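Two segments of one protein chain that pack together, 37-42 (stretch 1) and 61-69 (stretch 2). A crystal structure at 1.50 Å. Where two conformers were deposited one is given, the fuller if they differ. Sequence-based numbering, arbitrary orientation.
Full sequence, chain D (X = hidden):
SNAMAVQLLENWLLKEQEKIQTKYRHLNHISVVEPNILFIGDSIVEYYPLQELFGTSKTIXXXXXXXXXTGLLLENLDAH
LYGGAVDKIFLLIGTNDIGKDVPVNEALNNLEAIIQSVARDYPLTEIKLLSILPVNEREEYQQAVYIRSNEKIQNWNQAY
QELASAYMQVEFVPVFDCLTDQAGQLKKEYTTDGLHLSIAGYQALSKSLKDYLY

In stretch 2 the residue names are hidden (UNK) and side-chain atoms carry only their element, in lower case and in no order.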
# COMPACT_ATOMS: atom_id res chain seq x y z
N ILE D 37 3.24 5.89 -9.54
CA ILE D 37 3.83 6.93 -10.36
C ILE D 37 5.30 7.03 -9.94
O ILE D 37 5.60 7.05 -8.72
CB ILE D 37 3.13 8.31 -10.11
CG1 ILE D 37 1.60 8.18 -10.17
CG2 ILE D 37 3.73 9.42 -10.98
CD1 ILE D 37 1.00 8.00 -11.49
N LEU D 38 6.20 7.05 -10.92
CA LEU D 38 7.59 7.41 -10.66
C LEU D 38 7.81 8.83 -11.16
O LEU D 38 7.52 9.11 -12.33
CB LEU D 38 8.54 6.47 -11.40
CG LEU D 38 8.64 5.05 -10.82
CD1 LEU D 38 9.21 4.09 -11.84
CD2 LEU D 38 9.55 4.99 -9.58
N PHE D 39 8.32 9.72 -10.30
CA PHE D 39 8.72 11.07 -10.75
C PHE D 39 10.22 11.02 -10.97
O PHE D 39 10.97 10.71 -10.05
CB PHE D 39 8.38 12.13 -9.69
CG PHE D 39 7.10 12.88 -9.96
CD1 PHE D 39 5.88 12.24 -9.87
CD2 PHE D 39 7.12 14.23 -10.30
CE1 PHE D 39 4.68 12.92 -10.10
CE2 PHE D 39 5.93 14.92 -10.55
CZ PHE D 39 4.72 14.26 -10.44
N ILE D 40 10.63 11.29 -12.21
CA ILE D 40 12.05 11.23 -12.59
C ILE D 40 12.47 12.59 -13.14
O ILE D 40 11.72 13.26 -13.86
CB ILE D 40 12.27 10.11 -13.68
CG1 ILE D 40 11.86 8.75 -13.11
CG2 ILE D 40 13.71 10.11 -14.20
CD1 ILE D 40 11.92 7.66 -14.16
N GLY D 41 13.68 12.99 -12.80
CA GLY D 41 14.20 14.24 -13.37
C GLY D 41 15.28 14.87 -12.54
O GLY D 41 16.05 14.17 -11.89
N ASP D 42 15.32 16.20 -12.58
CA ASP D 42 16.47 16.94 -12.03
C ASP D 42 16.19 17.50 -10.63
O ASP D 42 15.43 16.90 -9.87
CB ASP D 42 16.87 18.05 -13.04
CG ASP D 42 15.72 19.02 -13.37
OD1 ASP D 42 14.76 19.11 -12.56
OD2 ASP D 42 15.78 19.70 -14.44
N UNK D 61 6.64 7.93 -6.15
CA UNK D 61 8.01 7.74 -5.65
C UNK D 61 8.98 8.68 -6.35
O UNK D 61 8.95 8.82 -7.58
c UNK D 61 9.92 6.01 -5.44
c UNK D 61 8.46 6.23 -5.78
c UNK D 61 7.62 5.34 -4.88
N UNK D 62 9.87 9.28 -5.56
CA UNK D 62 10.81 10.26 -6.06
C UNK D 62 12.05 9.55 -6.58
O UNK D 62 12.76 8.86 -5.83
c UNK D 62 11.22 11.19 -4.93
o UNK D 62 12.61 12.51 -6.32
c UNK D 62 11.77 12.50 -5.44
n UNK D 62 11.26 13.62 -4.91
N UNK D 63 12.34 9.77 -7.86
CA UNK D 63 13.62 9.34 -8.41
C UNK D 63 14.28 10.54 -9.13
O UNK D 63 14.87 10.39 -10.19
n UNK D 63 14.39 5.08 -7.18
n UNK D 63 13.46 6.02 -5.26
n UNK D 63 13.92 3.75 -5.33
c UNK D 63 13.43 8.13 -9.36
c UNK D 63 14.45 6.37 -7.88
c UNK D 63 13.19 6.78 -8.61
c UNK D 63 13.93 4.96 -5.92
N UNK D 64 14.24 11.70 -8.48
CA UNK D 64 14.94 12.87 -9.03
C UNK D 64 16.35 13.01 -8.47
O UNK D 64 16.66 12.50 -7.38
N UNK D 65 17.20 13.69 -9.22
CA UNK D 65 18.58 13.95 -8.79
C UNK D 65 19.01 15.35 -9.18
O UNK D 65 18.91 15.75 -10.36
c UNK D 65 19.18 11.51 -9.02
c UNK D 65 21.03 13.26 -8.94
c UNK D 65 19.59 12.93 -9.39
c UNK D 65 20.20 10.42 -9.33
N UNK D 66 19.49 16.10 -8.20
CA UNK D 66 19.96 17.47 -8.45
C UNK D 66 20.98 17.51 -9.57
O UNK D 66 21.79 16.60 -9.74
c UNK D 66 21.71 16.64 -3.21
n UNK D 66 20.87 15.98 -2.43
c UNK D 66 20.58 18.04 -7.18
n UNK D 66 21.46 16.75 -4.50
c UNK D 66 21.92 17.32 -6.81
n UNK D 66 22.82 17.17 -2.72
c UNK D 66 22.33 17.49 -5.40
N UNK D 67 20.89 18.57 -10.36
CA UNK D 67 21.84 18.83 -11.41
C UNK D 67 21.73 17.91 -12.63
O UNK D 67 22.59 17.97 -13.52
N UNK D 68 20.67 17.09 -12.70
CA UNK D 68 20.64 16.06 -13.76
C UNK D 68 20.37 16.70 -15.11
O UNK D 68 19.72 17.74 -15.20
c UNK D 68 19.34 11.26 -13.57
c UNK D 68 20.56 10.91 -13.09
c UNK D 68 19.52 15.07 -13.49
c UNK D 68 21.53 11.86 -12.76
c UNK D 68 19.94 13.61 -13.40
c UNK D 68 21.20 13.23 -12.90
c UNK D 68 19.02 12.60 -13.72
o UNK D 68 20.87 9.59 -12.95
N UNK D 69 20.89 16.05 -16.13
CA UNK D 69 20.71 16.43 -17.52
C UNK D 69 20.25 15.19 -18.24
O UNK D 69 20.44 14.08 -17.75
o UNK D 69 24.95 18.48 -17.26
c UNK D 69 24.02 18.38 -18.04
c UNK D 69 22.61 18.12 -17.53
c UNK D 69 22.02 16.88 -18.15
n UNK D 69 24.17 18.47 -19.34
O HOH W 1 17.65 19.30 -16.30

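Position 61 carries three side-chain carbons, one bearing the other two, with no heteroatom. The branch carbon, CB, lies 4.1 Å from L38 CD2, an apolar contact, and branching at CB identifies V61. Its backbone is bonded to stretch 1 through both N and O: V61 N donates to I37 O at 2.9 Å (167°), and F39 N donates to V61 O at 2.9 Å (169°).

Position 62 has two carbons, the second carrying one oxygen and one nitrogen: a short amide, N62. Its CA-to-CB bond points to the face of the sheet that F39 also uses, yet little of it is covered by stretch 1. The amide works locally instead, its OD1 accepting from the backbone N of position 64 at 2.8 Å.

Position 63 shows three carbons, a nitrogen, then a carbon with two more nitrogens, the guanidinium of R63. Its CB is 4.1 Å from I40 CG1, and its CG is 4.2 Å from L38 CD2, so the aliphatic base packs on stretch 1 while the end leads away; R63 NH1 reaches N62 O at 3.0 Å. R63 N donates to F39 O at 2.7 Å (154°).

Position 64 has no side-chain atoms and is G64. An ideal CB here would sit 3.2 Å from D42 O, a tight fit, while the actual CA approaches G41 O at 3.3 Å in a CA-H...O contact.

Position 65 has four carbons, forked at the first, with one arm two carbons long: I65. The side chain leads away, so the contact is made by backbone: I65 N donates to G41 O at 2.9 Å (161°), and I65 O meets D42 CA at 3.2 Å.

Position 66 repeats the three-carbon, guanidinium pattern, R66, but points away from stretch 1. Position 67 lacks a side chain; its phi of 73° favours glycine, G67, within the type II turn from I65 to position 68.

Position 68 has one carbon and a six-carbon ring bearing an oxygen, Y68. Its CB lies 4.0 Å from D42 CB, and its CD2 is 3.8 Å from G41 O. Y68 N closes the turn onto I65 O at 3.2 Å.

Position 69, with three carbons, the third carrying oxygen and nitrogen, is Q69; it points away and makes no contact.

The contact is thus a parallel backbone ladder, its strand axes 15° apart, with L38, V61, I40 and R63 side chains on one face. Beyond it, one water donates to both D42 OD2 (2.7 Å) and Y68 O (2.8 Å), bridging the two stretches.

Stretch 2 61-69: VNRGIRGYQ
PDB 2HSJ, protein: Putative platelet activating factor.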